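Local coordinates for protein putative phosphoglycolate phosphatase (Lactobacillus delbrueckii, PDB 2HI0) that probably hydrolyses the phosphate ester of 2-phosphoglycolate, as a member of the haloacid dehalogenase (HAD) superfamily, at residues S24-N27 against Y28-Q32; R58-A61 against Y62-G65; E89-R92 against V93-V96. All coordinates share one frame; numbering follows the deposited sequence. Where two conformers were deposited one is given.

Contact 1. Residues S24-N27 against Y28-Q32. With EDO (1,2-ethanediol), chain H.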
# COMPACT_ATOMS: atom_id res chain seq x y z
N SER A 24 -10.86 8.20 -8.83
CA SER A 24 -11.14 9.50 -9.40
C SER A 24 -9.91 10.10 -10.08
O SER A 24 -9.98 10.65 -11.19
CB SER A 24 -11.65 10.43 -8.29
OG SER A 24 -12.00 11.68 -8.85
N ALA A 25 -8.75 10.03 -9.42
CA ALA A 25 -7.52 10.59 -9.95
C ALA A 25 -7.04 9.82 -11.18
O ALA A 25 -6.57 10.41 -12.16
CB ALA A 25 -6.45 10.64 -8.87
N LEU A 26 -7.13 8.48 -11.16
CA LEU A 26 -6.74 7.66 -12.31
C LEU A 26 -7.62 7.99 -13.51
O LEU A 26 -7.13 8.16 -14.62
CB LEU A 26 -6.74 6.12 -12.06
CG LEU A 26 -5.93 5.24 -13.06
CD1 LEU A 26 -4.46 5.61 -13.06
CD2 LEU A 26 -6.15 3.77 -12.66
N ASN A 27 -8.92 8.04 -13.31
CA ASN A 27 -9.83 8.36 -14.38
C ASN A 27 -9.61 9.76 -14.95
O ASN A 27 -9.61 9.95 -16.17
CB ASN A 27 -11.29 8.18 -13.98
CG ASN A 27 -11.73 6.72 -13.93
OD1 ASN A 27 -11.24 5.89 -14.68
ND2 ASN A 27 -12.65 6.42 -13.01
N TYR A 28 -9.34 10.73 -14.06
CA TYR A 28 -8.96 12.09 -14.49
C TYR A 28 -7.74 12.09 -15.43
O TYR A 28 -7.76 12.69 -16.50
CB TYR A 28 -8.71 13.00 -13.29
CG TYR A 28 -8.30 14.42 -13.69
CD1 TYR A 28 -9.26 15.40 -13.93
CD2 TYR A 28 -6.99 14.76 -13.78
CE1 TYR A 28 -8.88 16.67 -14.30
CE2 TYR A 28 -6.59 16.02 -14.16
CZ TYR A 28 -7.56 16.99 -14.41
OH TYR A 28 -7.20 18.27 -14.75
N ALA A 29 -6.66 11.42 -14.99
CA ALA A 29 -5.38 11.34 -15.71
C ALA A 29 -5.56 10.68 -17.08
O ALA A 29 -5.01 11.10 -18.11
CB ALA A 29 -4.36 10.55 -14.86
N PHE A 30 -6.28 9.57 -17.09
CA PHE A 30 -6.61 8.83 -18.30
C PHE A 30 -7.40 9.70 -19.27
O PHE A 30 -7.08 9.81 -20.44
CB PHE A 30 -7.36 7.51 -18.00
CG PHE A 30 -6.42 6.29 -17.89
CD1 PHE A 30 -5.39 6.32 -16.99
CD2 PHE A 30 -6.54 5.18 -18.73
CE1 PHE A 30 -4.50 5.30 -16.85
CE2 PHE A 30 -5.62 4.14 -18.61
CZ PHE A 30 -4.60 4.21 -17.67
N GLU A 31 -8.43 10.35 -18.76
CA GLU A 31 -9.23 11.21 -19.62
C GLU A 31 -8.38 12.34 -20.23
O GLU A 31 -8.49 12.65 -21.44
CB GLU A 31 -10.38 11.82 -18.81
CG GLU A 31 -11.28 12.76 -19.61
CD GLU A 31 -12.50 13.24 -18.86
OE1 GLU A 31 -12.37 13.77 -17.73
OE2 GLU A 31 -13.59 13.13 -19.47
N GLN A 32 -7.55 12.99 -19.39
CA GLN A 32 -6.68 14.05 -19.85
C GLN A 32 -5.68 13.64 -20.94
O GLN A 32 -5.19 14.48 -21.68
CB GLN A 32 -5.90 14.71 -18.70
CG GLN A 32 -6.76 15.54 -17.81
CD GLN A 32 -7.31 16.76 -18.49
OE1 GLN A 32 -6.54 17.52 -19.10
NE2 GLN A 32 -8.63 16.97 -18.41
C1 EDO H . -12.83 11.37 -15.69
O1 EDO H . -13.22 12.71 -15.46
C2 EDO H . -14.01 10.49 -15.27
O2 EDO H . -15.17 10.65 -16.11
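Leu26 and Phe30, one helical turn apart, lie side by side and point the same way, with Leu26 CD1 meeting Phe30 CE1 at 3.8 Å. The leucine sends CG away from its own backbone N (chi1 -162°), and this brings CG and CD1 up to Phe30 CD1 and CE1. Phe30 has a chi1 of -94°, off the staggered value, with the CD1 and CE1 side of its ring next to Leu26: Phe30 CD1 also rests 3.5 Å from Leu26 O. That same oxygen accepts the backbone bond from Phe30 N at 3.0 Å. The segment belongs to helix 19-32, which comes after strand 6-9 of the Rossmann-like HAD core and the short strand 16-17, and is the first helix of the cap. Inside the cap, Leu26 and Phe30 both press on Ala59 of helix 52-63, and Ala25 and Ala29 bring small side chains against Phe97 of helix 87-103. Tyr28, partly exposed, lies at the border of this packing: its ring stacks with Tyr100 and touches Val96, while Gln32 CG sits 3.7 Å above one face, offset toward the rim. Asn27 OD1 accepts a hydrogen bond from the backbone N of Phe39, which helps fix the rotation of the amide. Glu31, its chain extended beyond CG, meets an ethanediol, probably from the crystallisation liquor, whose O1 donates to Glu31 OE1 at 2.6 Å.

Contact 2. Residues R58-A61 against Y62-G65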
# COMPACT_ATOMS: atom_id res chain seq x y z
N ARG A 58 -0.58 -1.58 -15.52
CA ARG A 58 -1.75 -2.45 -15.36
C ARG A 58 -3.01 -1.83 -15.96
O ARG A 58 -3.79 -2.52 -16.68
CB ARG A 58 -1.91 -2.79 -13.90
CG ARG A 58 -0.97 -3.89 -13.36
CD ARG A 58 -1.21 -4.01 -11.84
NE ARG A 58 -0.46 -5.12 -11.26
CZ ARG A 58 -0.22 -5.25 -9.97
NH1 ARG A 58 -0.58 -4.28 -9.13
NH2 ARG A 58 0.44 -6.30 -9.54
N ALA A 59 -3.24 -0.56 -15.65
CA ALA A 59 -4.47 0.12 -16.12
C ALA A 59 -4.51 0.24 -17.64
O ALA A 59 -5.54 -0.00 -18.25
CB ALA A 59 -4.64 1.54 -15.48
N LEU A 60 -3.37 0.56 -18.23
CA LEU A 60 -3.26 0.63 -19.69
C LEU A 60 -3.47 -0.75 -20.32
O LEU A 60 -4.11 -0.87 -21.35
CB LEU A 60 -1.92 1.24 -20.13
CG LEU A 60 -1.72 2.73 -19.90
CD1 LEU A 60 -0.25 3.16 -20.15
CD2 LEU A 60 -2.69 3.55 -20.82
N ALA A 61 -2.93 -1.80 -19.70
CA ALA A 61 -3.11 -3.17 -20.23
C ALA A 61 -4.57 -3.58 -20.13
O ALA A 61 -5.12 -4.20 -21.05
CB ALA A 61 -2.24 -4.15 -19.42
N TYR A 62 -5.20 -3.22 -19.01
CA TYR A 62 -6.61 -3.53 -18.82
C TYR A 62 -7.45 -2.79 -19.87
O TYR A 62 -8.35 -3.41 -20.50
CB TYR A 62 -7.03 -3.17 -17.40
CG TYR A 62 -8.33 -3.79 -17.04
CD1 TYR A 62 -8.40 -5.16 -16.84
CD2 TYR A 62 -9.47 -3.02 -16.87
CE1 TYR A 62 -9.60 -5.78 -16.47
CE2 TYR A 62 -10.69 -3.63 -16.51
CZ TYR A 62 -10.74 -5.02 -16.33
OH TYR A 62 -11.91 -5.66 -15.99
N GLU A 63 -7.15 -1.52 -20.13
CA GLU A 63 -7.85 -0.79 -21.20
C GLU A 63 -7.69 -1.54 -22.55
O GLU A 63 -8.62 -1.61 -23.35
CB GLU A 63 -7.32 0.63 -21.37
CG GLU A 63 -7.96 1.41 -22.51
CD GLU A 63 -7.29 2.76 -22.79
OE1 GLU A 63 -6.04 2.90 -22.61
OE2 GLU A 63 -8.02 3.67 -23.24
N ALA A 64 -6.51 -2.12 -22.77
CA ALA A 64 -6.17 -2.82 -24.02
C ALA A 64 -6.76 -4.24 -24.12
O ALA A 64 -6.64 -4.88 -25.16
CB ALA A 64 -4.67 -2.86 -24.20
N GLY A 65 -7.36 -4.74 -23.04
CA GLY A 65 -8.09 -6.01 -23.04
C GLY A 65 -7.51 -7.11 -22.18
O GLY A 65 -8.01 -8.25 -22.24
O HOH W 1 -4.23 1.00 -23.41
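The carboxylate of Glu63 lies beside the end of Leu60, the two side chains running in the same direction, with Leu60 CD2 3.9 Å from Glu63 OE1. Both Leu60 CD2 and a water approach from beyond Glu63 OE1, a little off the carboxylate plane on opposite sides; the water donates to OE1 at 2.7 Å. OE1 also accepts from His35 ND1 and OE2 from the backbone N of Arg36, so the flat group is held at both oxygens. The guanidinium of Arg58 leads away from the turn and is tied to the carbonyls of Phe47, Leu71 and Val72. This is the C-terminal end of helix 52-63 in the helical cap, closed by a Schellman motif: Gly65 takes a positive phi of 115°, which glycine accommodates, and Gly65 N bonds back to Tyr62 O at 3.0 Å. Just before it, Ala64 N reaches Leu60 O at 3.1 Å with a bent N-H...O angle of 142°. The same water donates to Leu60 O, at 2.8 Å, giving that carbonyl two donors and bridging it to the Glu63 carboxylate. Tyr62 CB packs 3.4 Å from Arg58 O, while its ring swings off toward Asp43 of helix 41-47.

Contact 3. Residues E89-R92 against V93-V96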
# COMPACT_ATOMS: atom_id res chain seq x y z
N GLU A 89 4.22 5.88 -22.63
CA GLU A 89 2.85 6.26 -22.34
C GLU A 89 2.54 6.26 -20.84
O GLU A 89 1.81 7.14 -20.37
CB GLU A 89 1.89 5.36 -23.11
CG GLU A 89 0.43 5.85 -23.07
CD GLU A 89 0.18 7.20 -23.72
OE1 GLU A 89 1.03 7.72 -24.48
OE2 GLU A 89 -0.93 7.75 -23.47
N VAL A 90 3.07 5.28 -20.10
CA VAL A 90 2.95 5.26 -18.63
C VAL A 90 3.41 6.63 -18.04
O VAL A 90 2.67 7.26 -17.23
CB VAL A 90 3.72 4.08 -18.02
CG1 VAL A 90 3.80 4.21 -16.48
CG2 VAL A 90 3.01 2.77 -18.40
N ASN A 91 4.59 7.07 -18.45
CA ASN A 91 5.21 8.29 -17.93
C ASN A 91 4.36 9.51 -18.31
O ASN A 91 4.23 10.46 -17.53
CB ASN A 91 6.65 8.45 -18.39
CG ASN A 91 7.57 7.41 -17.81
OD1 ASN A 91 7.24 6.80 -16.80
ND2 ASN A 91 8.72 7.20 -18.45
N ARG A 92 3.71 9.45 -19.47
CA ARG A 92 2.89 10.60 -19.93
C ARG A 92 1.63 10.68 -19.07
O ARG A 92 1.20 11.77 -18.65
CB ARG A 92 2.53 10.47 -21.40
CG ARG A 92 1.90 11.70 -21.97
CD ARG A 92 1.82 11.61 -23.49
NE ARG A 92 0.69 10.77 -23.93
CZ ARG A 92 -0.56 11.19 -24.10
NH1 ARG A 92 -0.91 12.44 -23.87
NH2 ARG A 92 -1.49 10.35 -24.51
N VAL A 93 1.03 9.52 -18.76
CA VAL A 93 -0.14 9.49 -17.87
C VAL A 93 0.27 9.92 -16.44
O VAL A 93 -0.42 10.69 -15.79
CB VAL A 93 -0.82 8.09 -17.88
CG1 VAL A 93 -1.90 8.01 -16.83
CG2 VAL A 93 -1.39 7.77 -19.25
N LEU A 94 1.41 9.41 -15.96
CA LEU A 94 1.87 9.74 -14.59
C LEU A 94 2.13 11.23 -14.41
O LEU A 94 2.00 11.79 -13.31
CB LEU A 94 3.11 8.94 -14.24
CG LEU A 94 2.88 7.47 -13.90
CD1 LEU A 94 4.21 6.76 -13.69
CD2 LEU A 94 2.06 7.37 -12.63
N GLU A 95 2.52 11.90 -15.50
CA GLU A 95 2.78 13.33 -15.44
C GLU A 95 1.53 14.12 -14.96
O GLU A 95 1.65 15.15 -14.28
CB GLU A 95 3.19 13.81 -16.83
CG GLU A 95 3.54 15.28 -16.89
CD GLU A 95 4.01 15.75 -18.26
OE1 GLU A 95 3.73 15.07 -19.28
OE2 GLU A 95 4.64 16.83 -18.32
N VAL A 96 0.36 13.63 -15.33
CA VAL A 96 -0.92 14.17 -14.88
C VAL A 96 -1.33 13.56 -13.55
O VAL A 96 -1.69 14.25 -12.63
CB VAL A 96 -2.04 13.94 -15.94
CG1 VAL A 96 -3.40 14.51 -15.45
CG2 VAL A 96 -1.57 14.51 -17.32
O HOH W 2 1.13 14.31 -19.90
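In helix 87-103, a long helix of the alpha-helical cap, Val90 and Leu94 stand side by side along one face, with Val90 CG1 meeting Leu94 CD1 at 3.8 Å. Leu94 CG also nestles 3.3 Å from Val90 O, the oxygen that accepts from Leu94 N in the carbonyl plane. One turn of the helix is tied from outside by a salt bridge between Glu89 and Arg92, in which the guanidinium grips side-on. Arg92 NE gives a nearly straight bond (173°) to Glu89 OE1 at 3.1 Å, and Arg92 NH2 reaches the syn lone pair of Glu89 OE2 at 2.9 Å. The arginine chain bends at chi3 (79°) to bring its NE edge up to the carboxylate. Glu89 OE1 lies in the guanidinium plane, but the NH2 bond is bent (133°) and Glu89 OE2 sits out of that plane, so the grip is twisted. Both partners are engaged further: Glu89 OE2 accepts from His35 NE2, and Arg92 NH2 donates to Thr33 O. Farther along, a water donates to Arg92 O and to Glu95 OE1, each at 2.8 Å, so the solvent-exposed Glu95 is joined to the backbone before it. Within the cap, Val90 and Leu94 face helix 52-63, whereas Val93 and Val96 pack against Ala29 of helix 19-32.

Contacts 1, 2 and 3 follow one another along the chain, on helices 19-32, 52-63 and 87-103, inserted between strands 6-9 and 128-133 of the parallel sheet. Their centres are about 11 Å apart for contacts 1 and 3 and about 14 Å for the other two pairs, and every pair touches. Phe30 reaches both others, its CZ 3.4 Å from Ala59 CB and its CE1 3.8 Å from Val93 CG1; Leu60 CD1 closes the triangle on Val90 CG2 at 3.7 Å. His35 joins contacts 2 and 3 through its two ring nitrogens. They form part of the cap that packs over the core in HAD phosphatases; the bound sodium ion lies about 10 Å from the Arg58 side chain.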